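Ras-associated and pleckstrin homology domains-containing protein 1 (Homo sapiens, PDB 4GN1) mediates localized membrane signals, helps regulate lamellipodial dynamics, negatively regulates cell adhesion and targets EVL and VASP to the leading edge. Local coordinates at residues Met58-Glu63 / Ala238-Gln243; Arg151-Leu154 / Gly159-Tyr162; Val175-Leu180 / Lys218-Asp223; Leu203-Pro208 / Asn233-Ala238. One frame throughout, in Å; residues are numbered along the deposited sequence.

Contacts 2, 3 and 4 lie in the PH domain, whereas contact 1 joins the Ras-associating part (Met58-Glu63) to the end of the PH domain's long helix. Contacts 2 and 3 sit about 6 Å apart between centres, and backbone pairing of strands 159-162 and 175-178 unites them. Contact 4 lies about 9 Å from contact 3 between centres; strands 202-206 and 218-221 are hydrogen-bonded neighbours. Contacts 1 and 4 use the same helix, with centres about 7 Å apart, and a salt bridge from Glu63 OE2 to Arg236 NH2 (2.8 Å) connects them. Malonate, probably from crystallisation, bonds to Arg60 of contact 1 and Lys206 of contact 4.

Contact 1. Residues Met58-Glu63 / Ala238-Gln243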
loop_
_atom_site.group_PDB
_atom_site.type_symbol
_atom_site.label_atom_id
_atom_site.label_comp_id
_atom_site.label_asym_id
_atom_site.label_seq_id
_atom_site.Cartn_x
_atom_site.Cartn_y
_atom_site.Cartn_z
ATOM N N MET A 58 9.922 6.232 -3.873
ATOM C CA MET A 58 8.830 5.285 -3.754
ATOM C C MET A 58 7.505 6.037 -3.571
ATOM O O MET A 58 7.489 7.264 -3.442
ATOM C CB MET A 58 9.108 4.320 -2.584
ATOM C CG MET A 58 9.228 5.038 -1.252
ATOM S SD MET A 58 9.584 3.984 0.159
ATOM C CE MET A 58 11.363 3.854 0.020
ATOM N N GLU A 59 6.386 5.327 -3.544
ATOM C CA GLU A 59 5.121 6.036 -3.437
ATOM C C GLU A 59 4.038 5.161 -2.846
ATOM O O GLU A 59 4.100 3.943 -2.973
ATOM C CB GLU A 59 4.683 6.524 -4.816
ATOM C CG GLU A 59 4.299 5.389 -5.743
ATOM C CD GLU A 59 3.669 5.847 -7.047
ATOM O OE1 GLU A 59 4.050 6.946 -7.555
ATOM O OE2 GLU A 59 2.808 5.069 -7.560
ATOM N N ARG A 60 3.041 5.765 -2.200
ATOM C CA ARG A 60 1.886 4.989 -1.784
ATOM C C ARG A 60 0.594 5.728 -2.028
ATOM O O ARG A 60 0.550 6.973 -2.025
ATOM C CB ARG A 60 1.994 4.551 -0.313
ATOM C CG ARG A 60 1.961 5.648 0.748
ATOM C CD ARG A 60 1.929 5.058 2.184
ATOM N NE ARG A 60 1.550 6.068 3.175
ATOM C CZ ARG A 60 0.350 6.126 3.773
ATOM N NH1 ARG A 60 -0.598 5.226 3.514
ATOM N NH2 ARG A 60 0.089 7.093 4.646
ATOM N N ILE A 61 -0.455 4.956 -2.261
ATOM C CA ILE A 61 -1.795 5.490 -2.290
ATOM C C ILE A 61 -2.284 5.525 -0.848
ATOM O O ILE A 61 -2.309 4.503 -0.180
ATOM C CB ILE A 61 -2.715 4.608 -3.141
ATOM C CG1 ILE A 61 -2.151 4.461 -4.548
ATOM C CG2 ILE A 61 -4.154 5.145 -3.154
ATOM C CD1 ILE A 61 -2.485 3.136 -5.204
ATOM N N PHE A 62 -2.618 6.715 -0.356
ATOM C CA PHE A 62 -3.190 6.868 0.980
ATOM C C PHE A 62 -4.457 6.064 1.047
ATOM O O PHE A 62 -5.152 5.955 0.037
ATOM C CB PHE A 62 -3.595 8.317 1.220
ATOM C CG PHE A 62 -2.451 9.244 1.430
ATOM C CD1 PHE A 62 -1.671 9.154 2.565
ATOM C CD2 PHE A 62 -2.160 10.216 0.498
ATOM C CE1 PHE A 62 -0.619 10.018 2.772
ATOM C CE2 PHE A 62 -1.111 11.095 0.705
ATOM C CZ PHE A 62 -0.347 10.999 1.847
ATOM N N GLU A 63 -4.770 5.512 2.221
ATOM C CA GLU A 63 -6.120 5.013 2.436
ATOM C C GLU A 63 -7.031 6.206 2.754
ATOM O O GLU A 63 -6.620 7.200 3.390
ATOM C CB GLU A 63 -6.188 3.946 3.540
ATOM C CG GLU A 63 -5.090 2.874 3.485
ATOM C CD GLU A 63 -5.065 2.049 2.194
ATOM O OE1 GLU A 63 -3.954 1.544 1.871
ATOM O OE2 GLU A 63 -6.126 1.860 1.524
ATOM N N ALA A 238 -4.056 -6.890 6.636
ATOM C CA ALA A 238 -3.482 -7.139 7.957
ATOM C C ALA A 238 -3.132 -5.854 8.722
ATOM O O ALA A 238 -3.111 -5.859 9.954
ATOM C CB ALA A 238 -2.242 -8.000 7.804
ATOM N N LYS A 239 -2.841 -4.763 7.996
ATOM C CA LYS A 239 -2.625 -3.466 8.650
ATOM C C LYS A 239 -3.926 -2.744 9.010
ATOM O O LYS A 239 -4.107 -2.314 10.160
ATOM C CB LYS A 239 -1.758 -2.525 7.811
ATOM C CG LYS A 239 -1.507 -1.200 8.527
ATOM C CD LYS A 239 -0.386 -0.413 7.908
ATOM C CE LYS A 239 -0.289 0.958 8.541
ATOM N NZ LYS A 239 0.404 0.978 9.856
ATOM N N TYR A 240 -4.797 -2.592 8.012
ATOM C CA TYR A 240 -5.966 -1.747 8.119
ATOM C C TYR A 240 -7.251 -2.476 8.455
ATOM O O TYR A 240 -8.191 -1.859 8.946
ATOM C CB TYR A 240 -6.136 -0.942 6.844
ATOM C CG TYR A 240 -4.989 0.022 6.591
ATOM C CD1 TYR A 240 -4.812 1.163 7.389
ATOM C CD2 TYR A 240 -4.083 -0.206 5.550
ATOM C CE1 TYR A 240 -3.762 2.042 7.162
ATOM C CE2 TYR A 240 -3.025 0.640 5.320
ATOM C CZ TYR A 240 -2.870 1.767 6.126
ATOM O OH TYR A 240 -1.836 2.607 5.892
ATOM N N GLY A 241 -7.310 -3.774 8.157
ATOM C CA GLY A 241 -8.511 -4.590 8.415
ATOM C C GLY A 241 -9.825 -4.025 7.918
ATOM O O GLY A 241 -9.865 -3.383 6.891
ATOM N N LYS A 242 -10.903 -4.258 8.666
ATOM C CA LYS A 242 -12.293 -3.947 8.244
ATOM C C LYS A 242 -12.448 -2.523 7.725
ATOM O O LYS A 242 -13.289 -2.242 6.860
ATOM C CB LYS A 242 -13.275 -4.219 9.408
ATOM C CG LYS A 242 -14.669 -3.605 9.256
ATOM C CD LYS A 242 -15.698 -4.260 10.166
ATOM C CE LYS A 242 -17.082 -3.651 9.949
ATOM N NZ LYS A 242 -18.059 -3.979 11.036
ATOM N N GLN A 243 -11.620 -1.631 8.261
ATOM C CA GLN A 243 -11.579 -0.243 7.831
ATOM C C GLN A 243 -11.379 -0.090 6.307
ATOM O O GLN A 243 -11.969 0.816 5.702
ATOM C CB GLN A 243 -10.496 0.494 8.624
ATOM C CG GLN A 243 -10.314 1.965 8.264
ATOM C CD GLN A 243 -11.512 2.820 8.628
ATOM O OE1 GLN A 243 -12.329 3.132 7.778
ATOM N NE2 GLN A 243 -11.621 3.189 9.882
#
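Glu63 lays its CG over one face of the Tyr240 ring, 3.7 Å from the centroid and only 17° off the ring normal, which meets the geometry of a CH-pi contact. CG stands somewhat toward the rim, nearest CE2 and CZ. Beyond it the Glu63 chain bends at chi2, bringing OE1 to 3.7 Å from Tyr240 CE2, with carboxylate and ring planes 49° apart. The opposite face of the ring is taken by Lys239 CG of its own helix, 3.9 Å above the ring plane and over its centre, so the aromatic group is sandwiched between two aliphatic carbons. That is the tight part of the contact.

The other end is looser. Arg60 NH1 comes no nearer than 3.7 Å to Tyr240 OH, a distance that supports proximity and no bond, although guanidinium and ring planes differ by just 15°. The polar ends are engaged elsewhere: Arg60 pairs with Glu51 and Glu66 and hydrogen-bonds a malonate ion through NH2, while Glu63 pairs with Arg236. His65 also meets the partly exposed Tyr240, their rings steeply inclined.

Strand 58-61 and the loop after it therefore dock on the C-terminal end of the PH helix through methylene-on-ring packing. The Glu63-Arg236 salt bridge probably adds electrostatic hold across this domain junction, whereas the salt bridges of Arg60 tie it within its own part.

Contact 2. Residues Arg151-Leu154 / Gly159-Tyr162; sequences RYFL and GIYY
A beta hairpin of the PH domain barrel brings strand 148-156 against strand 159-162, and Phe153 and Leu154 face Tyr162 and Tyr161 across it. The strands run antiparallel, with 148° between their directions and axes 4.8 Å apart. Leu154 and Tyr161 form the hydrogen-bonded pair: Leu154 N donates to Tyr161 O at 3.1 Å, and Tyr161 N returns a bond to Leu154 O at 3.0 Å. Neither is perfectly straight, and the Leu154 N donor stands above the Tyr161 carbonyl plane.

Phe153 and Tyr162 form the adjoining non-hydrogen-bonded pair, their side chains on one face of the sheet and running the same way. Their rings are nearly parallel (planes at 20°) but slid far apart, so little ring overlap results. Contact comes instead from Tyr162 CB, which sits over a Phe153 face 4.0 Å from its centroid. Tyr162 CG lies between the backbone N and carbonyl carbon (chi1 82°), which stands its ring beside that of Phe153 and leaves CB over the Phe153 face. Phe177 meets both rings edge-to-face on this inner side, where Trp231 of helix 225-240 also touches Phe153.

Tyr161 and Leu154 point to the other face. Tyr161, a known ABL1 phosphorylation site, is unmodified here, and its hydroxyl is hydrogen-bonded to Ser158 OG. Back on the Phe153 side, Ile160 CG2 closes on the edge of the Phe153 ring, 3.6 Å from CD2.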
loop_
_atom_site.group_PDB
_atom_site.type_symbol
_atom_site.label_atom_id
_atom_site.label_comp_id
_atom_site.label_asym_id
_atom_site.label_seq_id
_atom_site.Cartn_x
_atom_site.Cartn_y
_atom_site.Cartn_z
ATOM N N ARG A 151 14.519 -15.153 0.122
ATOM C CA ARG A 151 14.103 -15.728 1.406
ATOM C C ARG A 151 12.620 -16.068 1.291
ATOM O O ARG A 151 11.893 -15.423 0.534
ATOM C CB ARG A 151 14.280 -14.751 2.588
ATOM C CG ARG A 151 15.629 -14.063 2.771
ATOM C CD ARG A 151 16.683 -14.965 3.401
ATOM N NE ARG A 151 17.933 -14.252 3.711
ATOM C CZ ARG A 151 19.142 -14.823 3.803
ATOM N NH1 ARG A 151 19.293 -16.121 3.590
ATOM N NH2 ARG A 151 20.206 -14.083 4.098
ATOM N N TYR A 152 12.178 -17.068 2.055
ATOM C CA TYR A 152 10.762 -17.448 2.143
ATOM C C TYR A 152 10.002 -16.613 3.177
ATOM O O TYR A 152 10.474 -16.431 4.312
ATOM C CB TYR A 152 10.635 -18.932 2.500
ATOM C CG TYR A 152 9.204 -19.406 2.712
ATOM C CD1 TYR A 152 8.405 -19.792 1.625
ATOM C CD2 TYR A 152 8.654 -19.484 4.005
ATOM C CE1 TYR A 152 7.107 -20.236 1.810
ATOM C CE2 TYR A 152 7.353 -19.930 4.201
ATOM C CZ TYR A 152 6.588 -20.302 3.098
ATOM O OH TYR A 152 5.298 -20.749 3.286
ATOM N N PHE A 153 8.810 -16.154 2.795
ATOM C CA PHE A 153 8.017 -15.209 3.613
ATOM C C PHE A 153 6.628 -15.706 3.927
ATOM O O PHE A 153 6.017 -16.432 3.134
ATOM C CB PHE A 153 7.881 -13.850 2.922
ATOM C CG PHE A 153 9.093 -12.991 3.048
ATOM C CD1 PHE A 153 10.081 -13.012 2.065
ATOM C CD2 PHE A 153 9.256 -12.164 4.145
ATOM C CE1 PHE A 153 11.212 -12.212 2.172
ATOM C CE2 PHE A 153 10.384 -11.365 4.270
ATOM C CZ PHE A 153 11.366 -11.387 3.283
ATOM N N LEU A 154 6.127 -15.263 5.078
ATOM C CA LEU A 154 4.848 -15.702 5.594
ATOM C C LEU A 154 4.131 -14.573 6.337
ATOM O O LEU A 154 4.617 -14.069 7.367
ATOM C CB LEU A 154 5.037 -16.932 6.489
ATOM C CG LEU A 154 3.756 -17.700 6.801
ATOM C CD1 LEU A 154 3.986 -19.206 6.732
ATOM C CD2 LEU A 154 3.219 -17.277 8.163
ATOM N N GLY A 159 1.914 -9.871 11.688
ATOM C CA GLY A 159 3.044 -9.251 10.976
ATOM C C GLY A 159 3.677 -10.145 9.925
ATOM O O GLY A 159 3.171 -11.219 9.608
ATOM N N ILE A 160 4.785 -9.700 9.366
ATOM C CA ILE A 160 5.490 -10.504 8.399
ATOM C C ILE A 160 6.567 -11.254 9.145
ATOM O O ILE A 160 7.171 -10.710 10.069
ATOM C CB ILE A 160 6.117 -9.634 7.295
ATOM C CG1 ILE A 160 5.041 -8.738 6.660
ATOM C CG2 ILE A 160 6.824 -10.491 6.254
ATOM C CD1 ILE A 160 5.520 -7.864 5.517
ATOM N N TYR A 161 6.773 -12.506 8.730
ATOM C CA TYR A 161 7.802 -13.409 9.241
ATOM C C TYR A 161 8.612 -13.957 8.090
ATOM O O TYR A 161 8.169 -13.920 6.939
ATOM C CB TYR A 161 7.168 -14.591 9.967
ATOM C CG TYR A 161 6.474 -14.181 11.213
ATOM C CD1 TYR A 161 7.087 -14.327 12.454
ATOM C CD2 TYR A 161 5.206 -13.624 11.158
ATOM C CE1 TYR A 161 6.443 -13.931 13.611
ATOM C CE2 TYR A 161 4.559 -13.220 12.301
ATOM C CZ TYR A 161 5.179 -13.379 13.514
ATOM O OH TYR A 161 4.509 -12.964 14.627
ATOM N N TYR A 162 9.788 -14.491 8.409
ATOM C CA TYR A 162 10.667 -15.053 7.404
ATOM C C TYR A 162 11.684 -15.965 8.034
ATOM O O TYR A 162 11.834 -16.010 9.249
ATOM C CB TYR A 162 11.366 -13.951 6.589
ATOM C CG TYR A 162 12.610 -13.326 7.219
ATOM C CD1 TYR A 162 13.737 -13.057 6.446
ATOM C CD2 TYR A 162 12.658 -13.001 8.583
ATOM C CE1 TYR A 162 14.869 -12.484 7.002
ATOM C CE2 TYR A 162 13.786 -12.426 9.144
ATOM C CZ TYR A 162 14.884 -12.170 8.349
ATOM O OH TYR A 162 15.995 -11.595 8.900
#

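Contact 3. Residues Val175-Leu180 / Lys218-Asp223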
loop_
_atom_site.group_PDB
_atom_site.type_symbol
_atom_site.label_atom_id
_atom_site.label_comp_id
_atom_site.label_asym_id
_atom_site.label_seq_id
_atom_site.Cartn_x
_atom_site.Cartn_y
_atom_site.Cartn_z
ATOM N N VAL A 175 11.093 -16.325 12.047
ATOM C CA VAL A 175 11.282 -15.259 13.063
ATOM C C VAL A 175 10.591 -13.972 12.600
ATOM O O VAL A 175 10.337 -13.795 11.405
ATOM C CB VAL A 175 12.788 -14.983 13.422
ATOM C CG1 VAL A 175 13.513 -16.261 13.832
ATOM C CG2 VAL A 175 13.545 -14.276 12.292
ATOM N N CYS A 176 10.276 -13.074 13.534
ATOM C CA CYS A 176 9.657 -11.806 13.154
ATOM C C CYS A 176 10.555 -11.095 12.149
ATOM O O CYS A 176 11.761 -10.934 12.382
ATOM C CB CYS A 176 9.387 -10.902 14.363
ATOM S SG CYS A 176 8.608 -9.317 13.926
ATOM N N PHE A 177 9.963 -10.724 11.016
ATOM C CA PHE A 177 10.609 -9.894 10.019
ATOM C C PHE A 177 10.156 -8.460 10.228
ATOM O O PHE A 177 10.987 -7.563 10.260
ATOM C CB PHE A 177 10.318 -10.376 8.581
ATOM C CG PHE A 177 10.784 -9.420 7.510
ATOM C CD1 PHE A 177 12.121 -9.366 7.139
ATOM C CD2 PHE A 177 9.876 -8.571 6.871
ATOM C CE1 PHE A 177 12.543 -8.489 6.156
ATOM C CE2 PHE A 177 10.289 -7.678 5.892
ATOM C CZ PHE A 177 11.629 -7.629 5.537
ATOM N N LEU A 178 8.848 -8.242 10.371
ATOM C CA LEU A 178 8.336 -6.900 10.609
ATOM C C LEU A 178 6.883 -6.897 11.089
ATOM O O LEU A 178 5.993 -7.409 10.381
ATOM C CB LEU A 178 8.439 -6.089 9.324
ATOM C CG LEU A 178 8.524 -4.565 9.328
ATOM C CD1 LEU A 178 9.753 -4.050 10.086
ATOM C CD2 LEU A 178 8.589 -4.115 7.886
ATOM N N GLN A 179 6.656 -6.327 12.287
ATOM C CA GLN A 179 5.311 -5.994 12.785
ATOM C C GLN A 179 4.735 -4.801 12.006
ATOM O O GLN A 179 5.450 -3.838 11.731
ATOM C CB GLN A 179 5.332 -5.732 14.304
ATOM C CG GLN A 179 5.705 -6.978 15.103
ATOM C CD GLN A 179 5.185 -7.018 16.539
ATOM O OE1 GLN A 179 4.345 -6.195 16.968
ATOM N NE2 GLN A 179 5.688 -7.996 17.303
ATOM N N LEU A 180 3.451 -4.871 11.645
ATOM C CA LEU A 180 2.844 -3.916 10.701
ATOM C C LEU A 180 2.195 -2.655 11.327
ATOM O O LEU A 180 1.881 -1.669 10.635
ATOM C CB LEU A 180 1.845 -4.652 9.789
ATOM C CG LEU A 180 2.451 -5.647 8.779
ATOM C CD1 LEU A 180 1.352 -6.378 8.001
ATOM C CD2 LEU A 180 3.459 -4.978 7.827
ATOM N N LYS A 218 12.655 -1.611 4.949
ATOM C CA LYS A 218 12.722 -2.953 4.383
ATOM C C LYS A 218 12.336 -2.932 2.906
ATOM O O LYS A 218 11.296 -2.371 2.535
ATOM C CB LYS A 218 11.780 -3.876 5.140
ATOM C CG LYS A 218 12.111 -4.019 6.610
ATOM C CD LYS A 218 13.455 -4.697 6.772
ATOM C CE LYS A 218 13.781 -5.006 8.220
ATOM N NZ LYS A 218 15.247 -5.207 8.353
ATOM N N TYR A 219 13.176 -3.549 2.072
ATOM C CA TYR A 219 12.940 -3.598 0.628
ATOM C C TYR A 219 12.688 -5.005 0.126
ATOM O O TYR A 219 13.500 -5.895 0.349
ATOM C CB TYR A 219 14.132 -3.034 -0.115
ATOM C CG TYR A 219 14.462 -1.612 0.228
ATOM C CD1 TYR A 219 14.074 -0.596 -0.602
ATOM C CD2 TYR A 219 15.191 -1.294 1.374
ATOM C CE1 TYR A 219 14.393 0.713 -0.319
ATOM C CE2 TYR A 219 15.517 0.018 1.678
ATOM C CZ TYR A 219 15.107 1.018 0.824
ATOM O OH TYR A 219 15.391 2.329 1.074
ATOM N N LEU A 220 11.572 -5.199 -0.565
ATOM C CA LEU A 220 11.200 -6.516 -1.067
ATOM C C LEU A 220 10.974 -6.483 -2.580
ATOM O O LEU A 220 10.435 -5.505 -3.113
ATOM C CB LEU A 220 9.947 -7.021 -0.360
ATOM C CG LEU A 220 10.081 -7.248 1.138
ATOM C CD1 LEU A 220 8.732 -7.497 1.813
ATOM C CD2 LEU A 220 11.045 -8.389 1.401
ATOM N N CYS A 221 11.389 -7.544 -3.263
ATOM C CA CYS A 221 11.230 -7.653 -4.713
ATOM C C CYS A 221 10.493 -8.938 -5.068
ATOM O O CYS A 221 10.821 -10.015 -4.560
ATOM C CB CYS A 221 12.586 -7.619 -5.419
ATOM S SG CYS A 221 12.474 -7.669 -7.218
ATOM N N CYS A 222 9.506 -8.820 -5.947
ATOM C CA CYS A 222 8.665 -9.944 -6.280
ATOM C C CYS A 222 8.993 -10.441 -7.673
ATOM O O CYS A 222 9.541 -9.685 -8.489
ATOM C CB CYS A 222 7.206 -9.537 -6.198
ATOM S SG CYS A 222 6.738 -8.904 -4.579
ATOM N N ASP A 223 8.635 -11.701 -7.939
ATOM C CA ASP A 223 8.897 -12.344 -9.234
ATOM C C ASP A 223 8.182 -11.665 -10.399
ATOM O O ASP A 223 8.730 -11.599 -11.502
ATOM C CB ASP A 223 8.513 -13.841 -9.215
ATOM C CG ASP A 223 9.617 -14.731 -8.649
ATOM O OD1 ASP A 223 9.290 -15.845 -8.164
ATOM O OD2 ASP A 223 10.805 -14.325 -8.680
#
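Phe177 and Lys218 lie alongside one another with their side chains pointing opposite ways, between two walls of the PH barrel formed by strands 175-178 and 218-221. Of the touching residues, Phe177 and Leu220 are buried. The strand directions are nearly perpendicular (94°), and the axes approach only to 9.9 Å; side chains alone therefore span the gap. The nearest alpha carbons, those of Leu178 and Lys218, are 8.6 Å apart, which likewise rules out strand pairing here.

The far end of the Phe177 ring does the touching. With CG anti to the backbone nitrogen (chi1 171°), the ring is carried toward strand 218-221, and CZ comes to 3.7 Å from Lys218 CD and 3.8 Å from Lys218 CB. Lys218 serves here through its aliphatic part: its chain turns at chi2, bringing CB, CG and CD against the CZ end of the ring. The same CZ also reaches Leu220, whose CD2 lies 4.2 Å away, farther than the lysine carbons.

Phe177 and Leu178 together oppose Ile160 in a classic beta bulge. Consistent with that irregularity, both consecutive residues can contact the 218-221 strand, which regular alternation would not lead one to expect. Leu140 and Leu205 from neighbouring strands also pack here, on Phe177 and Leu178 respectively. On the leucine side the chains cross at an angle, and one methyl does the work: Leu178 CD2 rests 3.7 Å from Lys218 CG.

Contact 4. Residues Leu203-Pro208 / Asn233-Ala238; sequences LVLKHP and NGIRIA
Ile235 on helix 225-240 meets both Leu203 and Leu205 of strand 202-206, joining the PH domain's C-terminal helix to its barrel. Followed in order, the helical segment starts with Asn233, whose backbone O accepts a bond from Ile237 N (2.9 Å) and whose OD1 receives a weak one from Arg236 NH1 at an N-H...O angle of 116°. Gly234 O in turn accepts Ala238 N, so regular helical bonding frames the residue between.

Ile235 then extends two branches to two leucines. CG1 lies anti to the carbonyl carbon (chi1 -63°) and carries CD1 to 3.5 Å from Leu203 CD1; CG2, the other branch, stands 4.0 Å from Leu205 CD2. Each leucine crosses the isoleucine at a slant. Ile160 and Val185 pack nearby, the former on Ile235 and the latter on both leucines.

Arg236, one position on, turns its guanidinium back toward Asn233 and not to the strand. All three touching residues are buried, and their meeting is entirely methyl against methyl, as expected where a PH helix closes one end of the barrel: the hold here is hydrophobic and dispersive, while polar side-chain bonds lie to the side, at Asn233, Arg236 and Lys206.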
loop_
_atom_site.group_PDB
_atom_site.type_symbol
_atom_site.label_atom_id
_atom_site.label_comp_id
_atom_site.label_asym_id
_atom_site.label_seq_id
_atom_site.Cartn_x
_atom_site.Cartn_y
_atom_site.Cartn_z
ATOM N N LEU A 203 8.087 -3.754 -3.325
ATOM C CA LEU A 203 7.379 -3.084 -2.221
ATOM C C LEU A 203 8.339 -2.683 -1.073
ATOM O O LEU A 203 9.379 -3.317 -0.874
ATOM C CB LEU A 203 6.243 -3.952 -1.703
ATOM C CG LEU A 203 6.608 -5.285 -1.038
ATOM C CD1 LEU A 203 5.500 -5.664 -0.059
ATOM C CD2 LEU A 203 6.806 -6.393 -2.052
ATOM N N VAL A 204 7.983 -1.632 -0.335
ATOM C CA VAL A 204 8.844 -1.063 0.686
ATOM C C VAL A 204 7.986 -0.870 1.913
ATOM O O VAL A 204 6.851 -0.391 1.818
ATOM C CB VAL A 204 9.452 0.312 0.277
ATOM C CG1 VAL A 204 10.371 0.867 1.362
ATOM C CG2 VAL A 204 10.233 0.231 -1.025
ATOM N N LEU A 205 8.529 -1.278 3.061
ATOM C CA LEU A 205 7.885 -1.081 4.365
ATOM C C LEU A 205 8.770 -0.181 5.224
ATOM O O LEU A 205 9.968 -0.424 5.368
ATOM C CB LEU A 205 7.640 -2.418 5.045
ATOM C CG LEU A 205 6.923 -3.466 4.207
ATOM C CD1 LEU A 205 7.475 -4.822 4.560
ATOM C CD2 LEU A 205 5.438 -3.449 4.477
ATOM N N LYS A 206 8.185 0.905 5.715
ATOM C CA LYS A 206 8.867 1.811 6.649
ATOM C C LYS A 206 7.876 2.556 7.519
ATOM O O LYS A 206 6.723 2.752 7.138
ATOM C CB LYS A 206 9.767 2.832 5.932
ATOM C CG LYS A 206 9.021 3.838 5.064
ATOM C CD LYS A 206 9.827 5.123 4.896
ATOM C CE LYS A 206 8.918 6.274 4.469
ATOM N NZ LYS A 206 8.043 6.671 5.602
ATOM N N HIS A 207 8.357 2.955 8.692
ATOM C CA HIS A 207 7.673 3.881 9.570
ATOM C C HIS A 207 7.339 5.160 8.829
ATOM O O HIS A 207 8.166 5.674 8.072
ATOM C CB HIS A 207 8.552 4.176 10.786
ATOM C CG HIS A 207 7.833 4.898 11.896
ATOM N ND1 HIS A 207 7.442 6.188 11.793
ATOM C CD2 HIS A 207 7.434 4.466 13.154
ATOM C CE1 HIS A 207 6.812 6.556 12.921
ATOM N NE2 HIS A 207 6.817 5.502 13.755
ATOM N N PRO A 208 6.121 5.690 9.041
ATOM C CA PRO A 208 5.729 6.956 8.426
ATOM C C PRO A 208 6.745 8.084 8.651
ATOM O O PRO A 208 6.912 8.919 7.774
ATOM C CB PRO A 208 4.389 7.296 9.123
ATOM C CG PRO A 208 3.840 5.989 9.559
ATOM C CD PRO A 208 5.036 5.108 9.865
ATOM N N ASN A 233 -1.717 -6.171 -1.217
ATOM C CA ASN A 233 -3.080 -6.230 -0.703
ATOM C C ASN A 233 -3.165 -6.949 0.639
ATOM O O ASN A 233 -3.815 -6.455 1.600
ATOM C CB ASN A 233 -4.056 -6.773 -1.741
ATOM C CG ASN A 233 -4.382 -5.727 -2.805
ATOM O OD1 ASN A 233 -5.005 -4.711 -2.508
ATOM N ND2 ASN A 233 -3.935 -5.955 -4.041
ATOM N N GLY A 234 -2.472 -8.079 0.721
ATOM C CA GLY A 234 -2.426 -8.849 1.956
ATOM C C GLY A 234 -1.947 -7.959 3.080
ATOM O O GLY A 234 -2.631 -7.793 4.079
ATOM N N ILE A 235 -0.769 -7.369 2.904
ATOM C CA ILE A 235 -0.215 -6.458 3.906
ATOM C C ILE A 235 -1.212 -5.385 4.319
ATOM O O ILE A 235 -1.363 -5.102 5.511
ATOM C CB ILE A 235 1.141 -5.875 3.460
ATOM C CG1 ILE A 235 2.135 -7.031 3.310
ATOM C CG2 ILE A 235 1.673 -4.842 4.466
ATOM C CD1 ILE A 235 3.427 -6.648 2.630
ATOM N N ARG A 236 -1.926 -4.834 3.348
ATOM C CA ARG A 236 -2.927 -3.800 3.610
ATOM C C ARG A 236 -4.082 -4.300 4.487
ATOM O O ARG A 236 -4.479 -3.623 5.448
ATOM C CB ARG A 236 -3.437 -3.201 2.300
ATOM C CG ARG A 236 -2.442 -2.241 1.651
ATOM C CD ARG A 236 -2.844 -1.865 0.238
ATOM N NE ARG A 236 -3.978 -0.950 0.248
ATOM C CZ ARG A 236 -5.089 -1.103 -0.454
ATOM N NH1 ARG A 236 -5.235 -2.157 -1.256
ATOM N NH2 ARG A 236 -6.049 -0.189 -0.354
ATOM N N ILE A 237 -4.595 -5.490 4.179
ATOM C CA ILE A 237 -5.647 -6.102 5.003
ATOM C C ILE A 237 -5.198 -6.244 6.453
ATOM O O ILE A 237 -5.850 -5.750 7.363
ATOM C CB ILE A 237 -6.087 -7.465 4.455
ATOM C CG1 ILE A 237 -6.709 -7.255 3.076
ATOM C CG2 ILE A 237 -7.047 -8.141 5.437
ATOM C CD1 ILE A 237 -6.981 -8.530 2.312
ATOM N N ALA A 238 -4.056 -6.890 6.636
ATOM C CA ALA A 238 -3.482 -7.139 7.957
ATOM C C ALA A 238 -3.132 -5.854 8.722
ATOM O O ALA A 238 -3.111 -5.859 9.954
ATOM C CB ALA A 238 -2.242 -8.000 7.804
#